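PDB 6FCG: glycoside hydrolase, GH17 family from Formosa sp. Hel1_33_131, which probably hydrolyses internal beta-1,3-glucosidic bonds of laminarin, as expected of an endo-acting laminarinase of glycoside hydrolase family 17. Local coordinates for residues I123-W129 with S177-Q181; Y237-Y243 with P300-T306; G120-D124 with V166-A170. One frame throughout, in Å; residues are numbered along the deposited sequence.

Contact 1 of 3, residues I123-W129 with S177-Q181; sequences IDCKNAW and SYFVQ
Two loops at the C-terminal ends of TIM-barrel strands meet here, with C125 and W129 of one lying against Y178 and V180 of the other. Segment 123-129 follows strand 116-121. Segment 177-181 follows strand 161-168 and ends at Q181, the N-cap of helix 182-197. One direct backbone bond joins them, from C125 N to Y178 O at 2.9 Å. It is bent, with an N-H...O angle of 140°. C125 also opens a type II turn that closes at A128 and brings the chain round to W129.

The apolar contacts lie on both sides of this bond. V180 sets CG1 against C125 CB at 3.6 Å. Its other branch, CG2, meets I123 CG2 at 3.8 Å, and the two side chains cross at about a right angle. On the turn side, A128 CB packs on Y178 CB. The six-membered ring of W129 and the ring of Y178 lie side by side and point the same way. Their planes are 26° apart, but they are slid so far that overlap is slight, and W129 CZ2 reaches Y178 CD1 at 3.7 Å. The far rim of the indole, CZ3 and CH2, rests on S177 CB.

W129 NE1 bonds to D124 OD1 at 2.9 Å, tilted from the indole plane and meeting the oxygen from above the carboxylate plane. D124 OD1 also takes the indole N-H of W122. One carboxylate oxygen thus holds two indoles. Water 1 links W129 N to S177 O. H430 of the second subunit stacks on W129.

Y178 OH bonds to N168 O, so the tyrosine between the loops is tied at its far end to the core strand.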
ATOM      1  N   ILE A 123     -32.000 -13.053  23.049  1.00 17.52           N
ATOM      2  CA  ILE A 123     -32.329 -11.808  23.718  1.00 17.11           C
ATOM      3  C   ILE A 123     -31.815 -10.619  22.915  1.00 17.71           C
ATOM      4  O   ILE A 123     -30.637 -10.565  22.535  1.00 18.75           O
ATOM      5  CB  ILE A 123     -31.677 -11.806  25.104  1.00 16.48           C
ATOM      6  CG1 ILE A 123     -32.270 -12.924  25.961  1.00 16.78           C
ATOM      7  CG2 ILE A 123     -31.837 -10.468  25.793  1.00 16.62           C
ATOM      8  CD1 ILE A 123     -33.743 -12.781  26.330  1.00 16.00           C
ATOM      9  N   ASP A 124     -32.700  -9.653  22.702  1.00 18.38           N
ATOM     10  CA  ASP A 124     -32.396  -8.410  21.990  1.00 18.26           C
ATOM     11  C   ASP A 124     -32.618  -7.191  22.866  1.00 16.99           C
ATOM     12  O   ASP A 124     -33.454  -7.210  23.764  1.00 17.97           O
ATOM     13  CB  ASP A 124     -33.333  -8.275  20.804  1.00 18.90           C
ATOM     14  CG  ASP A 124     -32.949  -9.159  19.629  1.00 20.28           C
ATOM     15  OD1 ASP A 124     -31.748  -9.432  19.425  1.00 20.94           O
ATOM     16  OD2 ASP A 124     -33.873  -9.532  18.858  1.00 21.38           O
ATOM     17  N   CYS A 125     -31.888  -6.135  22.560  1.00 16.63           N
ATOM     18  CA  CYS A 125     -32.156  -4.798  23.040  1.00 17.46           C
ATOM     19  C   CYS A 125     -33.236  -4.161  22.198  1.00 17.35           C
ATOM     20  O   CYS A 125     -33.595  -4.672  21.141  1.00 16.43           O
ATOM     21  CB  CYS A 125     -30.892  -3.943  22.940  1.00 18.78           C
ATOM     22  SG  CYS A 125     -30.427  -3.334  21.275  1.00 20.42           S
ATOM     23  N   LYS A 126     -33.756  -3.034  22.674  1.00 19.43           N
ATOM     24  CA  LYS A 126     -34.823  -2.322  21.976  1.00 22.57           C
ATOM     25  C   LYS A 126     -34.423  -1.900  20.550  1.00 22.23           C
ATOM     26  O   LYS A 126     -33.361  -1.326  20.347  1.00 20.26           O
ATOM     27  CB  LYS A 126     -35.251  -1.093  22.753  1.00 26.76           C
ATOM     28  CG  LYS A 126     -36.484  -0.402  22.172  1.00 32.26           C
ATOM     29  CD  LYS A 126     -36.825   0.815  23.007  1.00 35.57           C
ATOM     30  CE  LYS A 126     -38.178   1.385  22.626  1.00 39.56           C
ATOM     31  NZ  LYS A 126     -38.152   2.860  22.881  1.00 44.40           N
ATOM     32  N   ASN A 127     -35.310  -2.203  19.593  1.00 22.76           N
ATOM     33  CA  ASN A 127     -35.134  -1.895  18.166  1.00 22.57           C
ATOM     34  C   ASN A 127     -34.053  -2.652  17.428  1.00 20.75           C
ATOM     35  O   ASN A 127     -33.833  -2.425  16.250  1.00 20.17           O
ATOM     36  CB  ASN A 127     -34.988  -0.375  17.891  1.00 23.81           C
ATOM     37  CG  ASN A 127     -36.213   0.448  18.279  1.00 25.30           C
ATOM     38  OD1 ASN A 127     -36.097   1.646  18.540  1.00 29.82           O
ATOM     39  ND2 ASN A 127     -37.389  -0.152  18.237  1.00 26.31           N
ATOM     40  N   ALA A 128     -33.440  -3.629  18.059  1.00 20.32           N
ATOM     41  CA  ALA A 128     -32.568  -4.541  17.329  1.00 20.16           C
ATOM     42  C   ALA A 128     -33.236  -5.102  16.062  1.00 18.90           C
ATOM     43  O   ALA A 128     -34.412  -5.415  16.047  1.00 16.60           O
ATOM     44  CB  ALA A 128     -32.162  -5.689  18.225  1.00 21.46           C
ATOM     45  N   TRP A 129     -32.448  -5.181  15.000  1.00 19.40           N
ATOM     46  CA  TRP A 129     -32.874  -5.708  13.703  1.00 20.06           C
ATOM     47  C   TRP A 129     -33.995  -4.893  13.036  1.00 21.65           C
ATOM     48  O   TRP A 129     -34.658  -5.424  12.160  1.00 22.65           O
ATOM     49  CB  TRP A 129     -33.262  -7.193  13.793  1.00 19.01           C
ATOM     50  CG  TRP A 129     -32.387  -7.979  14.719  1.00 18.25           C
ATOM     51  CD1 TRP A 129     -32.763  -8.567  15.898  1.00 17.80           C
ATOM     52  CD2 TRP A 129     -30.980  -8.181  14.601  1.00 17.96           C
ATOM     53  NE1 TRP A 129     -31.677  -9.145  16.499  1.00 17.86           N
ATOM     54  CE2 TRP A 129     -30.568  -8.931  15.714  1.00 17.69           C
ATOM     55  CE3 TRP A 129     -30.021  -7.806  13.650  1.00 18.41           C
ATOM     56  CZ2 TRP A 129     -29.233  -9.317  15.904  1.00 17.00           C
ATOM     57  CZ3 TRP A 129     -28.679  -8.198  13.840  1.00 17.59           C
ATOM     58  CH2 TRP A 129     -28.309  -8.940  14.962  1.00 17.15           C
ATOM     59  N   SER A 177     -25.219  -4.723  17.281  1.00 21.91           N
ATOM     60  CA  SER A 177     -26.563  -4.871  16.738  1.00 23.28           C
ATOM     61  C   SER A 177     -27.650  -5.118  17.751  1.00 22.28           C
ATOM     62  O   SER A 177     -28.810  -4.874  17.418  1.00 24.95           O
ATOM     63  CB  SER A 177     -26.613  -5.994  15.695  1.00 24.18           C
ATOM     64  OG  SER A 177     -26.191  -5.485  14.455  1.00 25.53           O
ATOM     65  N   TYR A 178     -27.326  -5.638  18.931  1.00 20.61           N
ATOM     66  CA  TYR A 178     -28.394  -6.111  19.834  1.00 20.49           C
ATOM     67  C   TYR A 178     -28.123  -6.191  21.332  1.00 20.24           C
ATOM     68  O   TYR A 178     -29.022  -6.589  22.078  1.00 20.68           O
ATOM     69  CB  TYR A 178     -28.854  -7.510  19.377  1.00 19.92           C
ATOM     70  CG  TYR A 178     -27.801  -8.610  19.558  1.00 19.09           C
ATOM     71  CD1 TYR A 178     -26.745  -8.781  18.640  1.00 18.28           C
ATOM     72  CD2 TYR A 178     -27.871  -9.485  20.637  1.00 17.90           C
ATOM     73  CE1 TYR A 178     -25.798  -9.787  18.821  1.00 17.43           C
ATOM     74  CE2 TYR A 178     -26.927 -10.488  20.808  1.00 16.82           C
ATOM     75  CZ  TYR A 178     -25.901 -10.640  19.911  1.00 16.20           C
ATOM     76  OH  TYR A 178     -25.002 -11.643  20.121  1.00 14.26           O
ATOM     77  N   PHE A 179     -26.940  -5.802  21.793  1.00 20.90           N
ATOM     78  CA  PHE A 179     -26.573  -6.130  23.159  1.00 22.10           C
ATOM     79  C   PHE A 179     -27.456  -5.446  24.189  1.00 22.04           C
ATOM     80  O   PHE A 179     -28.012  -4.384  23.950  1.00 22.99           O
ATOM     81  CB  PHE A 179     -25.083  -5.905  23.433  1.00 24.03           C
ATOM     82  CG  PHE A 179     -24.693  -4.474  23.720  1.00 24.41           C
ATOM     83  CD1 PHE A 179     -24.715  -3.986  25.026  1.00 25.84           C
ATOM     84  CD2 PHE A 179     -24.167  -3.662  22.720  1.00 25.43           C
ATOM     85  CE1 PHE A 179     -24.319  -2.679  25.304  1.00 25.52           C
ATOM     86  CE2 PHE A 179     -23.752  -2.366  22.999  1.00 25.18           C
ATOM     87  CZ  PHE A 179     -23.836  -1.869  24.288  1.00 23.99           C
ATOM     88  N   VAL A 180     -27.550  -6.078  25.341  1.00 20.43           N
ATOM     89  CA  VAL A 180     -28.337  -5.594  26.455  1.00 20.91           C
ATOM     90  C   VAL A 180     -27.451  -5.504  27.716  1.00 21.02           C
ATOM     91  O   VAL A 180     -26.310  -6.023  27.766  1.00 19.23           O
ATOM     92  CB  VAL A 180     -29.588  -6.508  26.690  1.00 21.91           C
ATOM     93  CG1 VAL A 180     -30.484  -6.424  25.490  1.00 22.15           C
ATOM     94  CG2 VAL A 180     -29.200  -7.963  27.026  1.00 21.54           C
ATOM     95  N   GLN A 181     -28.007  -4.862  28.738  1.00 21.45           N
ATOM     96  CA  GLN A 181     -27.358  -4.794  30.031  1.00 22.66           C
ATOM     97  C   GLN A 181     -27.598  -6.104  30.800  1.00 23.01           C
ATOM     98  O   GLN A 181     -28.567  -6.810  30.540  1.00 22.73           O
ATOM     99  CB  GLN A 181     -27.887  -3.594  30.827  1.00 23.41           C
ATOM    100  CG  GLN A 181     -27.687  -2.272  30.125  1.00 24.36           C
ATOM    101  CD  GLN A 181     -26.231  -2.006  29.893  1.00 26.69           C
ATOM    102  OE1 GLN A 181     -25.831  -2.087  28.780  1.00 26.51           O
ATOM    103  NE2 GLN A 181     -25.402  -1.782  30.954  1.00 30.45           N
TER
HETATM  104  O   HOH W   1     -29.738  -4.103  15.091  1.00  3.35           O

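Contact 2 of 3, residues Y237-Y243 with P300-T306; sequences YLSVHTY and PIHIGET
Y237-Y243 and P300-T306 carry neighbouring parallel strands of the TIM barrel, 238-241 and 301-305, bonded as a ladder with a beta bulge. The axes of the two short strand segments are 48° apart in direction.

The ladder satisfies the backbone groups in turn. L238 N gives to P300 O, H302 N to L238 O and V240 N to H302 O, the last two at 2.9 Å and nearly straight. The bulge lies between V240 and H241, where the register shifts by one. G304 N still bonds to V240 O, but at 3.0 Å and from above the carbonyl plane. T242 N then reaches E305 O. The T242 carbonyl receives the hydroxyl of T306, OG1 to O, at 2.6 Å. T306 OG1 stands opposite its own backbone N (chi1 -170°), which aims it across at that carbonyl.

Polar side chains on the H241 and E305 face use further partners: S239 OG and H241 NE2 both bond to S210 OG, H241 ND1 to E169 OE2, and H302 ND1 to S346 N. E305 OE2 has a salt bridge to R87 and a hydrogen bond to Y89. T242 OG1, on the side of helix 266-294, bonds to Q284 OE1. In clan GH-A barrels the nucleophile sits at the end of strand seven, and the place of E305 is consistent with that role.

V240 CG2 meets I301 CG2 at 3.7 Å on the opposite face, beneath helix 266-294.

Rings complete the contact. H302 and Y237 form an offset edge-to-face pair, the H302 edge toward the face of Y237, with centroids 5.3 Å apart. E305 CB makes a CH-pi contact over the H241 face, 3.4 Å from the ring centroid and almost on the normal. Y243 OH donates a hydrogen bond to E305 OE1 at 2.7 Å, at the anti lone pair of that oxygen.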
ATOM      1  N   TYR A 237     -25.101 -22.426  36.087  1.00 23.41           N
ATOM      2  CA  TYR A 237     -23.687 -22.410  35.691  1.00 22.08           C
ATOM      3  C   TYR A 237     -23.396 -21.265  34.719  1.00 21.00           C
ATOM      4  O   TYR A 237     -24.321 -20.618  34.243  1.00 19.88           O
ATOM      5  CB  TYR A 237     -23.302 -23.758  35.067  1.00 22.70           C
ATOM      6  CG  TYR A 237     -23.742 -23.977  33.614  1.00 22.35           C
ATOM      7  CD1 TYR A 237     -25.019 -24.392  33.308  1.00 23.26           C
ATOM      8  CD2 TYR A 237     -22.847 -23.803  32.557  1.00 22.62           C
ATOM      9  CE1 TYR A 237     -25.402 -24.622  31.989  1.00 24.07           C
ATOM     10  CE2 TYR A 237     -23.217 -24.028  31.247  1.00 22.46           C
ATOM     11  CZ  TYR A 237     -24.497 -24.427  30.960  1.00 23.29           C
ATOM     12  OH  TYR A 237     -24.884 -24.668  29.651  1.00 24.16           O
ATOM     13  N   LEU A 238     -22.112 -21.061  34.405  1.00 20.50           N
ATOM     14  CA  LEU A 238     -21.666 -20.053  33.447  1.00 21.15           C
ATOM     15  C   LEU A 238     -21.239 -20.713  32.150  1.00 20.85           C
ATOM     16  O   LEU A 238     -20.333 -21.535  32.145  1.00 22.85           O
ATOM     17  CB  LEU A 238     -20.490 -19.236  33.998  1.00 22.81           C
ATOM     18  CG  LEU A 238     -20.796 -18.167  35.063  1.00 24.29           C
ATOM     19  CD1 LEU A 238     -21.115 -18.794  36.419  1.00 25.49           C
ATOM     20  CD2 LEU A 238     -19.617 -17.222  35.219  1.00 25.25           C
ATOM     21  N   SER A 239     -21.873 -20.317  31.047  1.00 20.59           N
ATOM     22  CA  SER A 239     -21.511 -20.763  29.701  1.00 20.01           C
ATOM     23  C   SER A 239     -20.624 -19.656  29.036  1.00 19.93           C
ATOM     24  O   SER A 239     -21.092 -18.573  28.701  1.00 20.33           O
ATOM     25  CB  SER A 239     -22.770 -21.055  28.889  1.00 19.36           C
ATOM     26  OG  SER A 239     -22.460 -21.640  27.648  1.00 18.02           O
ATOM     27  N   VAL A 240     -19.346 -19.960  28.864  1.00 19.58           N
ATOM     28  CA  VAL A 240     -18.321 -18.990  28.547  1.00 19.94           C
ATOM     29  C   VAL A 240     -17.807 -19.205  27.146  1.00 21.02           C
ATOM     30  O   VAL A 240     -17.474 -20.343  26.775  1.00 21.94           O
ATOM     31  CB  VAL A 240     -17.148 -19.129  29.532  1.00 19.08           C
ATOM     32  CG1 VAL A 240     -15.965 -18.288  29.105  1.00 18.92           C
ATOM     33  CG2 VAL A 240     -17.610 -18.725  30.915  1.00 18.94           C
ATOM     34  N   HIS A 241     -17.682 -18.116  26.391  1.00 20.98           N
ATOM     35  CA  HIS A 241     -17.072 -18.176  25.048  1.00 21.97           C
ATOM     36  C   HIS A 241     -15.658 -17.594  25.034  1.00 20.67           C
ATOM     37  O   HIS A 241     -15.433 -16.537  25.619  1.00 19.55           O
ATOM     38  CB  HIS A 241     -17.898 -17.397  24.010  1.00 22.58           C
ATOM     39  CG  HIS A 241     -19.346 -17.786  23.949  1.00 23.34           C
ATOM     40  ND1 HIS A 241     -20.195 -17.269  22.994  1.00 23.23           N
ATOM     41  CD2 HIS A 241     -20.089 -18.643  24.691  1.00 22.81           C
ATOM     42  CE1 HIS A 241     -21.399 -17.779  23.158  1.00 22.52           C
ATOM     43  NE2 HIS A 241     -21.364 -18.613  24.183  1.00 23.11           N
ATOM     44  N   THR A 242     -14.763 -18.238  24.271  1.00 19.75           N
ATOM     45  CA  THR A 242     -13.415 -17.725  24.037  1.00 19.14           C
ATOM     46  C   THR A 242     -12.968 -18.075  22.634  1.00 18.71           C
ATOM     47  O   THR A 242     -13.157 -19.207  22.200  1.00 19.42           O
ATOM     48  CB  THR A 242     -12.422 -18.268  25.075  1.00 18.58           C
ATOM     49  OG1 THR A 242     -11.098 -17.881  24.718  1.00 17.17           O
ATOM     50  CG2 THR A 242     -12.489 -19.785  25.174  1.00 19.59           C
ATOM     51  N   TYR A 243     -12.364 -17.104  21.934  1.00 19.10           N
ATOM     52  CA  TYR A 243     -12.038 -17.248  20.509  1.00 19.33           C
ATOM     53  C   TYR A 243     -10.635 -16.793  20.126  1.00 19.30           C
ATOM     54  O   TYR A 243     -10.451 -15.736  19.536  1.00 18.96           O
ATOM     55  CB  TYR A 243     -13.089 -16.522  19.658  1.00 20.10           C
ATOM     56  CG  TYR A 243     -14.269 -17.398  19.239  1.00 19.93           C
ATOM     57  CD1 TYR A 243     -14.149 -18.273  18.167  1.00 19.65           C
ATOM     58  CD2 TYR A 243     -15.490 -17.343  19.928  1.00 19.88           C
ATOM     59  CE1 TYR A 243     -15.207 -19.069  17.782  1.00 20.35           C
ATOM     60  CE2 TYR A 243     -16.565 -18.137  19.562  1.00 19.46           C
ATOM     61  CZ  TYR A 243     -16.420 -19.000  18.491  1.00 20.55           C
ATOM     62  OH  TYR A 243     -17.458 -19.784  18.073  1.00 19.72           O
ATOM     63  N   PRO A 300     -20.086 -23.926  38.601  1.00 26.82           N
ATOM     64  CA  PRO A 300     -19.379 -24.518  37.477  1.00 26.65           C
ATOM     65  C   PRO A 300     -19.261 -23.546  36.278  1.00 25.64           C
ATOM     66  O   PRO A 300     -20.125 -22.693  36.053  1.00 24.12           O
ATOM     67  CB  PRO A 300     -20.237 -25.736  37.110  1.00 27.29           C
ATOM     68  CG  PRO A 300     -21.301 -25.822  38.155  1.00 27.43           C
ATOM     69  CD  PRO A 300     -21.444 -24.464  38.737  1.00 26.90           C
ATOM     70  N   ILE A 301     -18.180 -23.709  35.522  1.00 24.90           N
ATOM     71  CA  ILE A 301     -17.988 -23.033  34.265  1.00 24.58           C
ATOM     72  C   ILE A 301     -17.883 -24.109  33.194  1.00 24.30           C
ATOM     73  O   ILE A 301     -17.143 -25.101  33.357  1.00 22.68           O
ATOM     74  CB  ILE A 301     -16.715 -22.175  34.287  1.00 26.69           C
ATOM     75  CG1 ILE A 301     -16.891 -21.043  35.300  1.00 27.35           C
ATOM     76  CG2 ILE A 301     -16.446 -21.589  32.906  1.00 27.99           C
ATOM     77  CD1 ILE A 301     -15.601 -20.401  35.713  1.00 27.63           C
ATOM     78  N   HIS A 302     -18.607 -23.886  32.094  1.00 24.30           N
ATOM     79  CA  HIS A 302     -18.483 -24.698  30.866  1.00 24.41           C
ATOM     80  C   HIS A 302     -18.234 -23.823  29.648  1.00 23.14           C
ATOM     81  O   HIS A 302     -18.589 -22.651  29.627  1.00 22.74           O
ATOM     82  CB  HIS A 302     -19.715 -25.572  30.709  1.00 25.92           C
ATOM     83  CG  HIS A 302     -19.862 -26.555  31.830  1.00 27.55           C
ATOM     84  ND1 HIS A 302     -18.992 -27.606  31.980  1.00 29.31           N
ATOM     85  CD2 HIS A 302     -20.683 -26.597  32.904  1.00 26.60           C
ATOM     86  CE1 HIS A 302     -19.290 -28.283  33.071  1.00 27.77           C
ATOM     87  NE2 HIS A 302     -20.317 -27.692  33.651  1.00 26.61           N
ATOM     88  N   ILE A 303     -17.591 -24.386  28.634  1.00 23.39           N
ATOM     89  CA  ILE A 303     -17.328 -23.650  27.405  1.00 22.97           C
ATOM     90  C   ILE A 303     -18.526 -23.781  26.481  1.00 21.29           C
ATOM     91  O   ILE A 303     -18.777 -24.824  25.895  1.00 21.36           O
ATOM     92  CB  ILE A 303     -16.025 -24.098  26.716  1.00 23.83           C
ATOM     93  CG1 ILE A 303     -14.839 -24.008  27.705  1.00 24.68           C
ATOM     94  CG2 ILE A 303     -15.745 -23.246  25.479  1.00 23.07           C
ATOM     95  CD1 ILE A 303     -14.635 -22.649  28.366  1.00 25.56           C
ATOM     96  N   GLY A 304     -19.245 -22.681  26.343  1.00 20.80           N
ATOM     97  CA  GLY A 304     -20.394 -22.613  25.463  1.00 21.67           C
ATOM     98  C   GLY A 304     -20.079 -22.398  23.991  1.00 20.89           C
ATOM     99  O   GLY A 304     -20.942 -22.653  23.141  1.00 20.40           O
ATOM    100  N   GLU A 305     -18.904 -21.856  23.686  1.00 19.67           N
ATOM    101  CA  GLU A 305     -18.552 -21.616  22.308  1.00 20.13           C
ATOM    102  C   GLU A 305     -17.057 -21.371  22.157  1.00 19.61           C
ATOM    103  O   GLU A 305     -16.490 -20.518  22.810  1.00 19.74           O
ATOM    104  CB  GLU A 305     -19.385 -20.463  21.702  1.00 20.79           C
ATOM    105  CG  GLU A 305     -19.713 -20.639  20.211  1.00 22.23           C
ATOM    106  CD  GLU A 305     -20.451 -19.445  19.607  1.00 24.23           C
ATOM    107  OE1 GLU A 305     -19.837 -18.715  18.772  1.00 28.22           O
ATOM    108  OE2 GLU A 305     -21.636 -19.200  19.964  1.00 26.02           O
ATOM    109  N   THR A 306     -16.436 -22.146  21.283  1.00 19.26           N
ATOM    110  CA  THR A 306     -15.130 -21.813  20.724  1.00 18.70           C
ATOM    111  C   THR A 306     -14.966 -22.594  19.420  1.00 18.35           C
ATOM    112  O   THR A 306     -15.607 -23.621  19.233  1.00 18.87           O
ATOM    113  CB  THR A 306     -13.976 -22.113  21.690  1.00 18.37           C
ATOM    114  OG1 THR A 306     -12.769 -21.550  21.165  1.00 18.05           O
ATOM    115  CG2 THR A 306     -13.779 -23.621  21.882  1.00 18.94           C
TER

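Contact 3 of 3, residues G120-D124 with V166-A170; sequences GAWID and VGNEA
A121 and G167 join the ends of strands 116-121 and 161-168, the third and fourth parallel strands of the TIM barrel. The segments then run on into loops beyond the C-terminal strand ends.

Of hydrogen bonds, one crosses directly. G167 N gives to A121 O at 2.8 Å, nearly along the C=O axis. A121 is paired with V166 in the parallel register. Beyond this point water 2 takes over the bridge. It accepts from I123 N at 3.1 Å and from N168 N at 3.2 Å, so one water serves a loop amide and a strand amide. G167 has a positive phi (92°), a backbone shape that a side chain would make difficult.

Apolar packing is centred on I123, on the side of V166. Its CG1 lies 3.9 Å from V166 CG1 and also rests on the G167 backbone. I123 CB faces A170 CB at 4.2 Å. Helix 182-197 covers this side through residues such as I185 and W188.

The indole-amide contact is made by W122 and N168. The W122 side chain leaves with CG opposite the backbone N (chi1 -170°), which brings the indole rim obliquely up to N168. W122 CZ3 comes 3.7 Å from N168 ND2, with ring and amide planes 48° apart. N168 OD1 is bonded to R87. An Asn-Glu pair at the end of strand four is the hallmark of clan GH-A, where the glutamate is the acid/base. That is consistent with N168 and E169. N429 of the second subunit packs on W122.

Water 2 lies 3.1 Å above the W122 ring, over its centre. In the plane of that ring, W122 NE1 bonds to D124 OD1 at 2.7 Å.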
ATOM      1  N   GLY A 120     -31.263 -22.311  23.271  1.00 19.87           N
ATOM      2  CA  GLY A 120     -30.992 -20.885  23.314  1.00 18.83           C
ATOM      3  C   GLY A 120     -32.237 -20.077  23.070  1.00 18.00           C
ATOM      4  O   GLY A 120     -32.951 -20.275  22.079  1.00 16.90           O
ATOM      5  N   ALA A 121     -32.504 -19.187  24.018  1.00 18.12           N
ATOM      6  CA  ALA A 121     -33.532 -18.169  23.882  1.00 17.93           C
ATOM      7  C   ALA A 121     -32.764 -16.906  23.520  1.00 17.80           C
ATOM      8  O   ALA A 121     -31.892 -16.470  24.296  1.00 17.36           O
ATOM      9  CB  ALA A 121     -34.276 -17.990  25.191  1.00 17.20           C
ATOM     10  N   TRP A 122     -33.049 -16.350  22.346  1.00 16.90           N
ATOM     11  CA  TRP A 122     -32.345 -15.159  21.900  1.00 17.19           C
ATOM     12  C   TRP A 122     -32.910 -13.905  22.573  1.00 17.76           C
ATOM     13  O   TRP A 122     -34.126 -13.708  22.613  1.00 18.39           O
ATOM     14  CB  TRP A 122     -32.415 -14.998  20.394  1.00 17.25           C
ATOM     15  CG  TRP A 122     -31.489 -13.923  19.917  1.00 16.67           C
ATOM     16  CD1 TRP A 122     -31.737 -12.572  19.898  1.00 16.39           C
ATOM     17  CD2 TRP A 122     -30.166 -14.092  19.431  1.00 15.80           C
ATOM     18  NE1 TRP A 122     -30.635 -11.904  19.430  1.00 16.27           N
ATOM     19  CE2 TRP A 122     -29.661 -12.810  19.126  1.00 15.90           C
ATOM     20  CE3 TRP A 122     -29.358 -15.192  19.216  1.00 15.58           C
ATOM     21  CZ2 TRP A 122     -28.380 -12.611  18.613  1.00 15.95           C
ATOM     22  CZ3 TRP A 122     -28.076 -14.994  18.708  1.00 15.89           C
ATOM     23  CH2 TRP A 122     -27.601 -13.718  18.403  1.00 15.80           C
ATOM     24  N   ILE A 123     -32.000 -13.053  23.049  1.00 17.52           N
ATOM     25  CA  ILE A 123     -32.329 -11.808  23.718  1.00 17.11           C
ATOM     26  C   ILE A 123     -31.815 -10.619  22.915  1.00 17.71           C
ATOM     27  O   ILE A 123     -30.637 -10.565  22.535  1.00 18.75           O
ATOM     28  CB  ILE A 123     -31.677 -11.806  25.104  1.00 16.48           C
ATOM     29  CG1 ILE A 123     -32.270 -12.924  25.961  1.00 16.78           C
ATOM     30  CG2 ILE A 123     -31.837 -10.468  25.793  1.00 16.62           C
ATOM     31  CD1 ILE A 123     -33.743 -12.781  26.330  1.00 16.00           C
ATOM     32  N   ASP A 124     -32.700  -9.653  22.702  1.00 18.38           N
ATOM     33  CA  ASP A 124     -32.396  -8.410  21.990  1.00 18.26           C
ATOM     34  C   ASP A 124     -32.618  -7.191  22.866  1.00 16.99           C
ATOM     35  O   ASP A 124     -33.454  -7.210  23.764  1.00 17.97           O
ATOM     36  CB  ASP A 124     -33.333  -8.275  20.804  1.00 18.90           C
ATOM     37  CG  ASP A 124     -32.949  -9.159  19.629  1.00 20.28           C
ATOM     38  OD1 ASP A 124     -31.748  -9.432  19.425  1.00 20.94           O
ATOM     39  OD2 ASP A 124     -33.873  -9.532  18.858  1.00 21.38           O
ATOM     40  N   VAL A 166     -30.273 -18.104  28.448  1.00 17.95           N
ATOM     41  CA  VAL A 166     -30.869 -16.776  28.238  1.00 18.71           C
ATOM     42  C   VAL A 166     -29.848 -15.882  27.564  1.00 19.16           C
ATOM     43  O   VAL A 166     -28.937 -15.354  28.210  1.00 20.77           O
ATOM     44  CB  VAL A 166     -31.288 -16.154  29.578  1.00 18.17           C
ATOM     45  CG1 VAL A 166     -31.874 -14.763  29.365  1.00 18.24           C
ATOM     46  CG2 VAL A 166     -32.303 -17.035  30.268  1.00 18.20           C
ATOM     47  N   GLY A 167     -29.969 -15.764  26.258  1.00 20.41           N
ATOM     48  CA  GLY A 167     -29.070 -14.928  25.471  1.00 21.98           C
ATOM     49  C   GLY A 167     -27.842 -15.614  24.900  1.00 21.13           C
ATOM     50  O   GLY A 167     -27.367 -16.636  25.406  1.00 23.14           O
ATOM     51  N   ASN A 168     -27.367 -15.065  23.795  1.00 19.50           N
ATOM     52  CA  ASN A 168     -26.137 -15.498  23.190  1.00 19.53           C
ATOM     53  C   ASN A 168     -25.265 -14.303  22.848  1.00 19.68           C
ATOM     54  O   ASN A 168     -25.488 -13.602  21.827  1.00 19.10           O
ATOM     55  CB  ASN A 168     -26.384 -16.317  21.906  1.00 19.79           C
ATOM     56  CG  ASN A 168     -25.071 -16.685  21.222  1.00 18.59           C
ATOM     57  OD1 ASN A 168     -24.310 -17.470  21.743  1.00 18.32           O
ATOM     58  ND2 ASN A 168     -24.802 -16.104  20.087  1.00 17.87           N
ATOM     59  N   GLU A 169     -24.251 -14.106  23.676  1.00 20.12           N
ATOM     60  CA  GLU A 169     -23.357 -12.956  23.562  1.00 20.87           C
ATOM     61  C   GLU A 169     -24.160 -11.668  23.675  1.00 19.62           C
ATOM     62  O   GLU A 169     -23.803 -10.633  23.101  1.00 19.83           O
ATOM     63  CB  GLU A 169     -22.492 -13.016  22.284  1.00 22.18           C
ATOM     64  CG  GLU A 169     -21.377 -14.043  22.394  1.00 23.86           C
ATOM     65  CD  GLU A 169     -20.560 -14.232  21.119  1.00 27.43           C
ATOM     66  OE1 GLU A 169     -20.671 -13.364  20.245  1.00 31.48           O
ATOM     67  OE2 GLU A 169     -19.814 -15.236  20.977  1.00 30.04           O
ATOM     68  N   ALA A 170     -25.227 -11.730  24.453  1.00 17.82           N
ATOM     69  CA  ALA A 170     -26.143 -10.629  24.511  1.00 17.86           C
ATOM     70  C   ALA A 170     -25.678  -9.484  25.406  1.00 17.10           C
ATOM     71  O   ALA A 170     -26.281  -8.435  25.357  1.00 17.15           O
ATOM     72  CB  ALA A 170     -27.526 -11.135  24.931  1.00 17.84           C
TER
HETATM   73  O   HOH W   2     -29.005 -12.858  22.232  1.00 17.22           O

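In the fold
The three contacts lie in one TIM barrel. Contacts 1 and 3 overlap at I123 and D124; their centres are about 9 Å apart. Contact 3 is at the strand ends, and contact 1 continues outward into the loops; V180 N and A170 O tie the two. Contact 2 follows later in the chain, three strands further round the same sheet. Its centre is about 14 Å from that of contact 3 and about 21 Å from that of contact 1. Contacts 2 and 3 touch where H241 ND1 meets E169 OE2, and the carboxylates of E169 and E305 lie close together there. This is consistent with a clan GH-A active site, with contact 1 in its surrounding loops.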